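Local structure of thioredoxin-like protein (Klebsiella pneumoniae subsp. pneumoniae MGH 78578, 3TY1) at residues A[230-235]-A[374-379]; A[237-242]-A[259-264]; A[247-252]-A[298-303]; A[319-324]-A[379-384]. The protein is of unknown function but probably binds carbohydrate, as a member of the galactose mutarotase clan and a putative aldose 1-epimerase. All coordinates share one frame; numbering follows the deposited sequence.

From the N terminus, the chain first reaches 230-235, which pairs with 374-379 much later in the chain, closing contact 1. Contacts 2 and 3 both fall within that long excursion. They cross each other: 237-242 is followed by 247-252, then by their partners 259-264 and 298-303. The partners are neighbouring strands of one mixed sheet, and 231-234 lies on the other edge of 259-265. Contact 4 opens later, at 319-324, in series with contacts 2 and 3. It crosses contact 1, and the two share Thr379. The C-terminal tail thus pairs with strand 231-234 and then packs on the loop before helix 325-330. Phe235 and Tyr323 join contacts 1 and 4.

Contact 1. Residues A[230-235]-A[374-379]; sequences SSISPF and VAENET
Ile232 sets CG1 anti to its backbone N (chi1 178°) and so places CG2 in the crowded position between N and C. Glu376 turns CG beside its own N (chi1 -63°). Ile232 CG2 and Glu376 CG then meet at 4.0 Å, and the two side chains run side by side. They lie on the same face of a short parallel beta ladder, in which strand 375-376 extends a mixed sheet at strand 231-234. Ala375 N gives a nearly straight bond to Ser230 O (3.1 Å, 171° at the hydrogen). The donor sits above the carbonyl plane. Ile232 N bonds to Ala375 O at 2.9 Å, and Asn377 N bonds to Ile232 O at 2.9 Å. Both run nearly along the C=O axis. On the other edge, Ser230 and Ser231 both face Gln264 in a classic beta bulge. Ser231 and Ala375 share the second face of the ladder, with their CB atoms 4.1 Å apart. The ladder stops at Pro234, which has no N-H to offer. Pro234 CD lies 3.2 Å from Asn377 O instead. Pro234 CG sits 3.4 Å from Glu378 O, a buried carbonyl oxygen with no hydrogen-bond partner.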
loop_
_atom_site.group_PDB
_atom_site.type_symbol
_atom_site.label_atom_id
_atom_site.label_comp_id
_atom_site.label_asym_id
_atom_site.label_seq_id
_atom_site.Cartn_x
_atom_site.Cartn_y
_atom_site.Cartn_z
ATOM N N SER A 230 40.673 12.662 6.101
ATOM C CA SER A 230 41.882 12.248 5.378
ATOM C C SER A 230 41.687 12.476 3.880
ATOM O O SER A 230 42.625 12.931 3.208
ATOM C CB SER A 230 42.300 10.806 5.690
ATOM O OG SER A 230 41.283 9.895 5.354
ATOM N N SER A 231 40.496 12.201 3.345
ATOM C CA SER A 231 40.251 12.469 1.923
ATOM C C SER A 231 38.821 12.826 1.621
ATOM O O SER A 231 37.920 12.533 2.398
ATOM C CB SER A 231 40.711 11.294 1.050
ATOM O OG SER A 231 39.924 10.158 1.319
ATOM N N ILE A 232 38.631 13.531 0.517
ATOM C CA ILE A 232 37.286 13.896 0.036
ATOM C C ILE A 232 37.318 13.905 -1.477
ATOM O O ILE A 232 38.305 14.391 -2.095
ATOM C CB ILE A 232 36.807 15.255 0.608
ATOM C CG1 ILE A 232 35.425 15.660 0.062
ATOM C CG2 ILE A 232 37.807 16.380 0.324
ATOM C CD1 ILE A 232 34.789 16.728 0.913
ATOM N N SER A 233 36.254 13.342 -2.057
ATOM C CA SER A 233 36.083 13.246 -3.499
ATOM C C SER A 233 34.646 13.473 -3.921
ATOM O O SER A 233 33.702 13.209 -3.149
ATOM C CB SER A 233 36.564 11.891 -4.012
ATOM O OG SER A 233 35.922 10.837 -3.343
ATOM N N PRO A 234 34.451 14.011 -5.128
ATOM C CA PRO A 234 33.075 14.244 -5.534
ATOM C C PRO A 234 32.378 12.935 -5.860
ATOM O O PRO A 234 33.022 12.010 -6.346
ATOM C CB PRO A 234 33.230 15.105 -6.790
ATOM C CG PRO A 234 34.489 14.715 -7.354
ATOM C CD PRO A 234 35.388 14.367 -6.200
ATOM N N PHE A 235 31.062 12.882 -5.597
ATOM C CA PHE A 235 30.231 11.695 -5.862
ATOM C C PHE A 235 30.129 11.364 -7.362
ATOM O O PHE A 235 30.102 10.186 -7.740
ATOM C CB PHE A 235 28.825 11.923 -5.262
ATOM C CG PHE A 235 27.948 10.720 -5.288
ATOM C CD1 PHE A 235 27.943 9.817 -4.216
ATOM C CD2 PHE A 235 27.090 10.489 -6.372
ATOM C CE1 PHE A 235 27.087 8.699 -4.221
ATOM C CE2 PHE A 235 26.245 9.390 -6.390
ATOM C CZ PHE A 235 26.246 8.484 -5.321
ATOM N N VAL A 374 44.502 17.253 4.113
ATOM C CA VAL A 374 43.265 16.834 3.444
ATOM C C VAL A 374 43.623 16.576 1.967
ATOM O O VAL A 374 44.117 17.476 1.290
ATOM C CB VAL A 374 42.130 17.909 3.577
ATOM C CG1 VAL A 374 40.877 17.503 2.800
ATOM C CG2 VAL A 374 41.778 18.137 5.048
ATOM N N ALA A 375 43.433 15.338 1.501
ATOM C CA ALA A 375 43.576 15.004 0.078
ATOM C C ALA A 375 42.232 15.305 -0.598
ATOM O O ALA A 375 41.229 14.705 -0.234
ATOM C CB ALA A 375 43.950 13.516 -0.117
ATOM N N GLU A 376 42.210 16.245 -1.545
ATOM C CA GLU A 376 41.030 16.526 -2.369
ATOM C C GLU A 376 41.261 15.783 -3.689
ATOM O O GLU A 376 42.018 16.244 -4.555
ATOM C CB GLU A 376 40.833 18.032 -2.578
ATOM C CG GLU A 376 40.566 18.815 -1.282
ATOM C CD GLU A 376 40.376 20.331 -1.465
ATOM O OE1 GLU A 376 40.367 20.830 -2.605
ATOM O OE2 GLU A 376 40.212 21.034 -0.441
ATOM N N ASN A 377 40.632 14.613 -3.812
ATOM C CA ASN A 377 40.774 13.731 -4.978
ATOM C C ASN A 377 39.677 14.006 -5.963
ATOM O O ASN A 377 38.523 13.892 -5.598
ATOM C CB ASN A 377 40.703 12.274 -4.517
ATOM C CG ASN A 377 41.769 11.960 -3.520
ATOM O OD1 ASN A 377 42.813 12.585 -3.540
ATOM N ND2 ASN A 377 41.513 11.031 -2.619
ATOM N N GLU A 378 40.036 14.347 -7.202
ATOM C CA GLU A 378 39.057 14.756 -8.219
ATOM C C GLU A 378 38.233 13.644 -8.848
ATOM O O GLU A 378 37.120 13.912 -9.332
ATOM C CB GLU A 378 39.731 15.553 -9.341
ATOM C CG GLU A 378 40.107 16.960 -8.904
ATOM C CD GLU A 378 41.180 17.564 -9.765
ATOM O OE1 GLU A 378 41.034 17.531 -11.007
ATOM O OE2 GLU A 378 42.172 18.062 -9.195
ATOM N N THR A 379 38.754 12.424 -8.844
ATOM C CA THR A 379 38.080 11.307 -9.489
ATOM C C THR A 379 37.064 10.675 -8.546
ATOM O O THR A 379 37.433 10.279 -7.441
ATOM C CB THR A 379 39.070 10.224 -9.921
ATOM O OG1 THR A 379 40.086 10.841 -10.698
ATOM C CG2 THR A 379 38.391 9.142 -10.762
#

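Contact 2. Residues A[237-242]-A[259-264]; sequences DYAKSG and MVFNIQ
Asp237 opens a helical turn that lies across the start of strand 259-265. Its O accepts Lys240 N, and its OD1 makes a weak salt bridge with Lys240 NZ. Tyr238 swings its ring out with CG anti to the backbone N (chi1 -179°). The extended chain of Met259, a selenomethionine, crosses the ring at about a right angle. Met259 CE hangs 3.7 Å above one face of the Tyr238 ring, offset toward the rim. This is a CH-pi contact, and the SE behind it makes an oblique Met-aromatic contact. The hydroxyl of Tyr238 is hydrogen-bonded to Phe256 O, which fixes the far end of the ring. Ala239 points its CB at the strand, 4.0 Å from Met259 CB and 3.4 Å from Val260 O. Ala239 O lies 3.3 Å from Phe261 CE1, and it also accepts Gly242 N. Ser241 brings OG to 3.3 Å from Met259 CE. Gly242 has no side chain, so its backbone lies directly on the strand residues. Gly242 N is 3.8 Å from Met259 SE, and Gly242 C is 3.5 Å from Phe261 CZ. The loop thus covers the Met259 and Phe261 side of a strand whose edges pair with 231-234 and 297-304. No hydrogen bond joins the two segments. The chemistry implies a grip by shape and dispersion, with the side chain of residue 259 (selenomethionine here) lying between the Tyr238 ring and the Gly242 backbone.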
loop_
_atom_site.group_PDB
_atom_site.type_symbol
_atom_site.label_atom_id
_atom_site.label_comp_id
_atom_site.label_asym_id
_atom_site.label_seq_id
_atom_site.Cartn_x
_atom_site.Cartn_y
_atom_site.Cartn_z
ATOM N N ASP A 237 30.643 13.595 -11.635
ATOM C CA ASP A 237 31.292 14.667 -12.379
ATOM C C ASP A 237 30.739 16.048 -12.059
ATOM O O ASP A 237 31.493 17.027 -11.981
ATOM C CB ASP A 237 31.187 14.396 -13.898
ATOM C CG ASP A 237 32.103 13.245 -14.366
ATOM O OD1 ASP A 237 33.120 12.922 -13.700
ATOM O OD2 ASP A 237 31.798 12.656 -15.423
ATOM N N TYR A 238 29.439 16.109 -11.809
ATOM C CA TYR A 238 28.793 17.361 -11.514
ATOM C C TYR A 238 29.334 17.963 -10.237
ATOM O O TYR A 238 29.474 19.171 -10.171
ATOM C CB TYR A 238 27.284 17.185 -11.429
ATOM C CG TYR A 238 26.546 18.462 -11.144
ATOM C CD1 TYR A 238 26.412 19.445 -12.129
ATOM C CD2 TYR A 238 25.945 18.688 -9.897
ATOM C CE1 TYR A 238 25.724 20.642 -11.874
ATOM C CE2 TYR A 238 25.262 19.881 -9.640
ATOM C CZ TYR A 238 25.146 20.850 -10.643
ATOM O OH TYR A 238 24.465 22.016 -10.387
ATOM N N ALA A 239 29.655 17.135 -9.239
ATOM C CA ALA A 239 30.204 17.642 -7.977
ATOM C C ALA A 239 31.680 18.101 -8.074
ATOM O O ALA A 239 32.178 18.733 -7.150
ATOM C CB ALA A 239 30.036 16.624 -6.870
ATOM N N LYS A 240 32.381 17.783 -9.153
ATOM C CA LYS A 240 33.801 18.169 -9.265
ATOM C C LYS A 240 33.996 19.673 -9.096
ATOM O O LYS A 240 34.933 20.071 -8.459
ATOM C CB LYS A 240 34.418 17.728 -10.601
ATOM C CG LYS A 240 34.818 16.258 -10.682
ATOM C CD LYS A 240 35.172 15.883 -12.146
ATOM C CE LYS A 240 35.884 14.540 -12.255
ATOM N NZ LYS A 240 36.319 14.226 -13.639
ATOM N N SER A 241 33.097 20.501 -9.637
ATOM C CA SER A 241 33.259 21.955 -9.551
ATOM C C SER A 241 33.171 22.540 -8.123
ATOM O O SER A 241 33.714 23.617 -7.858
ATOM C CB SER A 241 32.307 22.681 -10.519
ATOM O OG SER A 241 31.082 22.971 -9.922
ATOM N N GLY A 242 32.526 21.816 -7.214
ATOM C CA GLY A 242 32.396 22.207 -5.815
ATOM C C GLY A 242 33.452 21.665 -4.871
ATOM O O GLY A 242 33.468 22.050 -3.708
HETATM N N MSE A 259 25.189 18.745 -4.835
HETATM C CA MSE A 259 26.556 18.213 -5.018
HETATM C C MSE A 259 26.829 17.355 -3.786
HETATM O O MSE A 259 26.559 17.770 -2.648
HETATM C CB MSE A 259 27.592 19.324 -5.216
HETATM C CG MSE A 259 27.450 20.006 -6.521
HETATM SE SE MSE A 259 28.821 21.319 -6.805
HETATM C CE MSE A 259 28.236 21.891 -8.578
ATOM N N VAL A 260 27.262 16.129 -4.031
ATOM C CA VAL A 260 27.534 15.191 -2.963
ATOM C C VAL A 260 29.019 14.878 -2.967
ATOM O O VAL A 260 29.605 14.839 -4.042
ATOM C CB VAL A 260 26.709 13.918 -3.144
ATOM C CG1 VAL A 260 27.096 12.887 -2.090
ATOM C CG2 VAL A 260 25.212 14.285 -3.024
ATOM N N PHE A 261 29.598 14.697 -1.762
ATOM C CA PHE A 261 31.013 14.384 -1.590
ATOM C C PHE A 261 31.158 13.201 -0.661
ATOM O O PHE A 261 30.427 13.068 0.370
ATOM C CB PHE A 261 31.786 15.602 -1.075
ATOM C CG PHE A 261 31.688 16.790 -2.000
ATOM C CD1 PHE A 261 32.554 16.912 -3.084
ATOM C CD2 PHE A 261 30.695 17.742 -1.831
ATOM C CE1 PHE A 261 32.434 17.983 -3.974
ATOM C CE2 PHE A 261 30.578 18.817 -2.708
ATOM C CZ PHE A 261 31.461 18.941 -3.769
ATOM N N ASN A 262 32.073 12.325 -1.048
ATOM C CA ASN A 262 32.392 11.143 -0.280
ATOM C C ASN A 262 33.631 11.386 0.539
ATOM O O ASN A 262 34.677 11.675 -0.034
ATOM C CB ASN A 262 32.602 9.979 -1.214
ATOM C CG ASN A 262 31.350 9.606 -1.968
ATOM O OD1 ASN A 262 30.243 9.606 -1.410
ATOM N ND2 ASN A 262 31.523 9.238 -3.242
ATOM N N ILE A 263 33.518 11.194 1.849
ATOM C CA ILE A 263 34.564 11.515 2.814
ATOM C C ILE A 263 35.066 10.292 3.574
ATOM O O ILE A 263 34.289 9.394 3.907
ATOM C CB ILE A 263 34.055 12.547 3.853
ATOM C CG1 ILE A 263 33.851 13.917 3.179
ATOM C CG2 ILE A 263 35.052 12.637 5.089
ATOM C CD1 ILE A 263 32.927 14.908 3.910
ATOM N N GLN A 264 36.389 10.264 3.789
ATOM C CA GLN A 264 37.014 9.297 4.686
ATOM C C GLN A 264 37.417 10.092 5.926
ATOM O O GLN A 264 38.397 10.865 5.916
ATOM C CB GLN A 264 38.187 8.557 4.042
ATOM C CG GLN A 264 37.901 7.060 3.860
ATOM C CD GLN A 264 37.636 6.346 5.198
ATOM O OE1 GLN A 264 38.138 6.758 6.256
ATOM N NE2 GLN A 264 36.847 5.275 5.148
#

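Contact 3. Residues A[247-252]-A[298-303]; sequences QTYQGP and LTLWKN
Leu300 is the first residue of segment 298-303 to meet the loop. Its CG is anti to the backbone N, and this carries Leu300 CD1 to 3.4 Å from Tyr249 OH. The two side chains meet tip to tip. The hydroxyl of Tyr249 is not left to the leucine alone, since it is hydrogen-bonded to Thr313 OG1 on the next strand. Trp301 turns its side chain away from the loop, as Asn303 does. Trp301 packs on Phe170 of a neighbouring subunit, and Asn303 OD1 bonds to Lys171 NZ of the same subunit. This alternation follows from strand 297-304, which runs between 259-265 and 311-318 in a mixed sheet of the supersandwich fold. One face therefore carries Leu300 and Lys302 toward loop 247-252, while the other carries Trp301 toward the subunit interface. Lys302 carries most of the contact. Its chain bends at chi3 (84°) and crosses the Tyr249 ring obliquely, with Lys302 CE 3.7 Å from Tyr249 CD1. The bend brings Lys302 NZ to 2.8 Å from Thr248 O, to which it donates a hydrogen bond. The donor sits well above that carbonyl plane, 50° out of it. Lys302 NZ also lies over the face of the Tyr249 ring, 4.9 Å from its centroid and 21° off the normal, a cation-pi contact. Trp246 O takes a second hydrogen bond from NZ, so two carbonyls and a ring face the charge of this buried lysine and would be expected to favour its protonated form.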
loop_
_atom_site.group_PDB
_atom_site.type_symbol
_atom_site.label_atom_id
_atom_site.label_comp_id
_atom_site.label_asym_id
_atom_site.label_seq_id
_atom_site.Cartn_x
_atom_site.Cartn_y
_atom_site.Cartn_z
ATOM N N GLN A 247 34.057 23.061 2.030
ATOM C CA GLN A 247 33.794 23.524 3.386
ATOM C C GLN A 247 32.733 24.630 3.482
ATOM O O GLN A 247 32.306 24.920 4.584
ATOM C CB GLN A 247 35.072 24.068 4.040
ATOM C CG GLN A 247 36.223 23.057 4.153
ATOM C CD GLN A 247 37.570 23.682 4.561
ATOM O OE1 GLN A 247 38.296 24.255 3.727
ATOM N NE2 GLN A 247 37.926 23.527 5.830
ATOM N N THR A 248 32.358 25.265 2.371
ATOM C CA THR A 248 31.533 26.474 2.401
ATOM C C THR A 248 30.268 26.257 1.595
ATOM O O THR A 248 30.296 25.648 0.530
ATOM C CB THR A 248 32.334 27.690 1.878
ATOM O OG1 THR A 248 33.518 27.842 2.688
ATOM C CG2 THR A 248 31.525 28.976 1.958
ATOM N N TYR A 249 29.149 26.743 2.125
ATOM C CA TYR A 249 27.851 26.620 1.456
ATOM C C TYR A 249 27.464 27.909 0.734
ATOM O O TYR A 249 27.728 29.020 1.218
ATOM C CB TYR A 249 26.742 26.255 2.471
ATOM C CG TYR A 249 26.862 24.892 3.108
ATOM C CD1 TYR A 249 26.329 23.754 2.495
ATOM C CD2 TYR A 249 27.472 24.733 4.343
ATOM C CE1 TYR A 249 26.444 22.509 3.068
ATOM C CE2 TYR A 249 27.540 23.472 4.963
ATOM C CZ TYR A 249 27.031 22.365 4.317
ATOM O OH TYR A 249 27.108 21.132 4.913
ATOM N N GLN A 250 26.818 27.743 -0.420
ATOM C CA GLN A 250 26.174 28.829 -1.148
ATOM C C GLN A 250 24.795 29.117 -0.523
ATOM O O GLN A 250 24.263 28.321 0.247
ATOM C CB GLN A 250 25.955 28.433 -2.616
ATOM C CG GLN A 250 27.241 28.173 -3.416
ATOM C CD GLN A 250 26.982 27.735 -4.866
ATOM O OE1 GLN A 250 25.919 27.978 -5.438
ATOM N NE2 GLN A 250 27.961 27.089 -5.455
ATOM N N GLY A 251 24.233 30.271 -0.891
ATOM C CA GLY A 251 22.865 30.632 -0.553
ATOM C C GLY A 251 21.949 29.785 -1.451
ATOM O O GLY A 251 22.446 29.022 -2.302
ATOM N N PRO A 252 20.616 29.921 -1.282
ATOM C CA PRO A 252 19.665 29.171 -2.124
ATOM C C PRO A 252 19.860 29.497 -3.598
ATOM O O PRO A 252 19.793 30.658 -3.969
ATOM C CB PRO A 252 18.304 29.648 -1.624
ATOM C CG PRO A 252 18.563 30.118 -0.208
ATOM C CD PRO A 252 19.931 30.692 -0.222
ATOM N N LEU A 298 31.640 8.825 5.553
ATOM C CA LEU A 298 30.805 10.015 5.703
ATOM C C LEU A 298 30.430 10.583 4.342
ATOM O O LEU A 298 31.271 10.701 3.459
ATOM C CB LEU A 298 31.552 11.056 6.537
ATOM C CG LEU A 298 30.868 12.388 6.868
ATOM C CD1 LEU A 298 29.664 12.138 7.725
ATOM C CD2 LEU A 298 31.876 13.262 7.641
ATOM N N THR A 299 29.162 10.934 4.183
ATOM C CA THR A 299 28.668 11.586 2.966
ATOM C C THR A 299 28.201 12.978 3.323
ATOM O O THR A 299 27.520 13.176 4.352
ATOM C CB THR A 299 27.487 10.780 2.347
ATOM O OG1 THR A 299 27.943 9.482 1.974
ATOM C CG2 THR A 299 26.872 11.501 1.114
ATOM N N LEU A 300 28.571 13.934 2.479
ATOM C CA LEU A 300 28.168 15.326 2.608
ATOM C C LEU A 300 27.246 15.596 1.418
ATOM O O LEU A 300 27.669 15.499 0.270
ATOM C CB LEU A 300 29.413 16.221 2.535
ATOM C CG LEU A 300 29.195 17.744 2.542
ATOM C CD1 LEU A 300 28.438 18.233 3.803
ATOM C CD2 LEU A 300 30.518 18.492 2.369
ATOM N N TRP A 301 25.986 15.926 1.700
ATOM C CA TRP A 301 24.982 16.192 0.690
ATOM C C TRP A 301 24.746 17.697 0.752
ATOM O O TRP A 301 24.291 18.181 1.766
ATOM C CB TRP A 301 23.690 15.378 1.016
ATOM C CG TRP A 301 22.502 15.682 0.197
ATOM C CD1 TRP A 301 22.448 15.799 -1.163
ATOM C CD2 TRP A 301 21.162 15.897 0.674
ATOM N NE1 TRP A 301 21.159 16.081 -1.558
ATOM C CE2 TRP A 301 20.347 16.113 -0.459
ATOM C CE3 TRP A 301 20.565 15.882 1.947
ATOM C CZ2 TRP A 301 18.968 16.389 -0.354
ATOM C CZ3 TRP A 301 19.186 16.100 2.051
ATOM C CH2 TRP A 301 18.410 16.356 0.893
ATOM N N LYS A 302 25.130 18.423 -0.301
ATOM C CA LYS A 302 24.973 19.878 -0.352
ATOM C C LYS A 302 23.835 20.149 -1.326
ATOM O O LYS A 302 24.032 20.184 -2.526
ATOM C CB LYS A 302 26.244 20.575 -0.816
ATOM C CG LYS A 302 27.461 20.198 0.024
ATOM C CD LYS A 302 28.727 20.984 -0.414
ATOM C CE LYS A 302 28.819 22.353 0.217
ATOM N NZ LYS A 302 30.216 22.930 0.076
ATOM N N ASN A 303 22.646 20.340 -0.785
ATOM C CA ASN A 303 21.438 20.529 -1.599
ATOM C C ASN A 303 21.019 21.983 -1.462
ATOM O O ASN A 303 19.951 22.284 -0.909
ATOM C CB ASN A 303 20.357 19.523 -1.157
ATOM C CG ASN A 303 19.265 19.315 -2.213
ATOM O OD1 ASN A 303 19.298 18.346 -2.942
ATOM N ND2 ASN A 303 18.324 20.257 -2.318
#

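Contact 4. Residues A[319-324]-A[379-384]; sequences TSYAYP and TPIAKE
The Tyr323 ring has Ala382 CB over the centre of one face, 3.8 Å above the plane and 8° off the normal. This is a CH-pi contact. Phe235 stacks on the opposite face, so the ring is held between a methyl group and a second ring. Ile381 CG1 and Glu384 OE1 come to it obliquely, at 3.8 Å from Tyr323 CE2 and 4.0 Å from Tyr323 CD1. The Glu384 carboxylate is turned 65° against the ring plane. The Tyr321 ring is touched by Ile381 CD1, which lies 3.5 Å from Tyr321 CE2 and meets the ring obliquely. Ile381 has CG1 in the crowded position between N and C (chi1 68°), and its extended chain then reaches both tyrosines. Tyr321 OH is hydrogen-bonded to Ile263 O on strand 259-265, and Tyr323 OH to the O of Phe235, the residue after strand 231-234. Glu384, the last residue, also puts CG in the crowded position and points back at the loop. Glu384 OE1 lies 3.6 Å from Pro324 CD and is hydrogen-bonded to His124 ND1. That carboxylate would tend to favour a protonated histidine. No hydrogen bond links the two segments directly. Pro324 holds the N-cap position of helix 325-330. The arrangement is an irregular C-terminal tail packed against the loop between strand 311-318 and helix 325-330, beside the mixed sheet of this mutarotase-clan supersandwich.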
loop_
_atom_site.group_PDB
_atom_site.type_symbol
_atom_site.label_atom_id
_atom_site.label_comp_id
_atom_site.label_asym_id
_atom_site.label_seq_id
_atom_site.Cartn_x
_atom_site.Cartn_y
_atom_site.Cartn_z
ATOM N N THR A 319 27.853 3.161 7.005
ATOM C CA THR A 319 28.694 2.023 6.632
ATOM C C THR A 319 28.987 2.076 5.121
ATOM O O THR A 319 29.970 1.505 4.638
ATOM C CB THR A 319 28.057 0.653 6.987
ATOM O OG1 THR A 319 26.822 0.513 6.290
ATOM C CG2 THR A 319 27.834 0.503 8.490
ATOM N N SER A 320 28.126 2.776 4.390
ATOM C CA SER A 320 28.197 2.905 2.936
ATOM C C SER A 320 28.064 4.351 2.491
ATOM O O SER A 320 27.577 5.239 3.227
ATOM C CB SER A 320 27.070 2.085 2.260
ATOM O OG SER A 320 27.470 0.789 1.889
ATOM N N TYR A 321 28.537 4.576 1.269
ATOM C CA TYR A 321 28.235 5.780 0.525
ATOM C C TYR A 321 26.890 5.525 -0.151
ATOM O O TYR A 321 26.341 4.423 -0.088
ATOM C CB TYR A 321 29.338 6.123 -0.497
ATOM C CG TYR A 321 30.650 6.472 0.160
ATOM C CD1 TYR A 321 30.759 7.573 1.031
ATOM C CD2 TYR A 321 31.792 5.719 -0.078
ATOM C CE1 TYR A 321 32.013 7.902 1.623
ATOM C CE2 TYR A 321 33.008 6.028 0.519
ATOM C CZ TYR A 321 33.121 7.115 1.370
ATOM O OH TYR A 321 34.348 7.409 1.964
ATOM N N ALA A 322 26.357 6.563 -0.789
ATOM C CA ALA A 322 25.015 6.519 -1.340
ATOM C C ALA A 322 24.877 5.886 -2.724
ATOM O O ALA A 322 23.779 5.927 -3.324
ATOM C CB ALA A 322 24.401 7.964 -1.322
ATOM N N TYR A 323 25.964 5.322 -3.252
ATOM C CA TYR A 323 25.878 4.544 -4.484
ATOM C C TYR A 323 24.954 3.348 -4.277
ATOM O O TYR A 323 24.706 2.976 -3.148
ATOM C CB TYR A 323 27.242 4.038 -4.949
ATOM C CG TYR A 323 28.235 5.122 -5.266
ATOM C CD1 TYR A 323 28.084 5.914 -6.386
ATOM C CD2 TYR A 323 29.335 5.360 -4.428
ATOM C CE1 TYR A 323 29.003 6.919 -6.683
ATOM C CE2 TYR A 323 30.259 6.362 -4.713
ATOM C CZ TYR A 323 30.077 7.140 -5.839
ATOM O OH TYR A 323 30.954 8.141 -6.144
ATOM N N PRO A 324 24.417 2.760 -5.370
ATOM C CA PRO A 324 23.551 1.595 -5.242
ATOM C C PRO A 324 24.259 0.383 -4.647
ATOM O O PRO A 324 25.483 0.316 -4.645
ATOM C CB PRO A 324 23.104 1.309 -6.682
ATOM C CG PRO A 324 23.332 2.548 -7.423
ATOM C CD PRO A 324 24.506 3.215 -6.767
ATOM N N THR A 379 38.754 12.424 -8.844
ATOM C CA THR A 379 38.080 11.307 -9.489
ATOM C C THR A 379 37.064 10.675 -8.546
ATOM O O THR A 379 37.433 10.279 -7.441
ATOM C CB THR A 379 39.070 10.224 -9.921
ATOM O OG1 THR A 379 40.086 10.841 -10.698
ATOM C CG2 THR A 379 38.391 9.142 -10.762
ATOM N N PRO A 380 35.788 10.568 -8.980
ATOM C CA PRO A 380 34.796 9.830 -8.189
ATOM C C PRO A 380 35.247 8.391 -7.973
ATOM O O PRO A 380 35.874 7.817 -8.865
ATOM C CB PRO A 380 33.542 9.858 -9.080
ATOM C CG PRO A 380 33.728 11.013 -9.967
ATOM C CD PRO A 380 35.196 11.108 -10.222
ATOM N N ILE A 381 34.953 7.826 -6.802
ATOM C CA ILE A 381 35.359 6.452 -6.476
ATOM C C ILE A 381 34.522 5.385 -7.200
ATOM O O ILE A 381 34.940 4.231 -7.282
ATOM C CB ILE A 381 35.404 6.193 -4.940
ATOM C CG1 ILE A 381 34.027 6.211 -4.293
ATOM C CG2 ILE A 381 36.308 7.212 -4.228
ATOM C CD1 ILE A 381 34.127 6.053 -2.798
ATOM N N ALA A 382 33.348 5.767 -7.734
ATOM C CA ALA A 382 32.499 4.842 -8.478
ATOM C C ALA A 382 31.657 5.603 -9.486
ATOM O O ALA A 382 31.604 6.817 -9.430
ATOM C CB ALA A 382 31.630 4.046 -7.534
ATOM N N LYS A 383 31.032 4.891 -10.422
ATOM C CA LYS A 383 30.147 5.496 -11.458
ATOM C C LYS A 383 28.859 4.701 -11.459
ATOM O O LYS A 383 28.899 3.502 -11.655
ATOM C CB LYS A 383 30.794 5.446 -12.858
ATOM N N GLU A 384 27.719 5.351 -11.208
ATOM C CA GLU A 384 26.427 4.636 -11.184
ATOM C C GLU A 384 25.722 4.757 -12.540
ATOM O O GLU A 384 26.364 4.911 -13.581
ATOM C CB GLU A 384 25.534 5.083 -9.995
ATOM C CG GLU A 384 25.344 6.582 -9.824
ATOM C CD GLU A 384 24.215 6.946 -8.858
ATOM O OE1 GLU A 384 24.330 6.653 -7.655
ATOM O OE2 GLU A 384 23.220 7.555 -9.301
ATOM O OXT GLU A 384 24.500 4.698 -12.666
#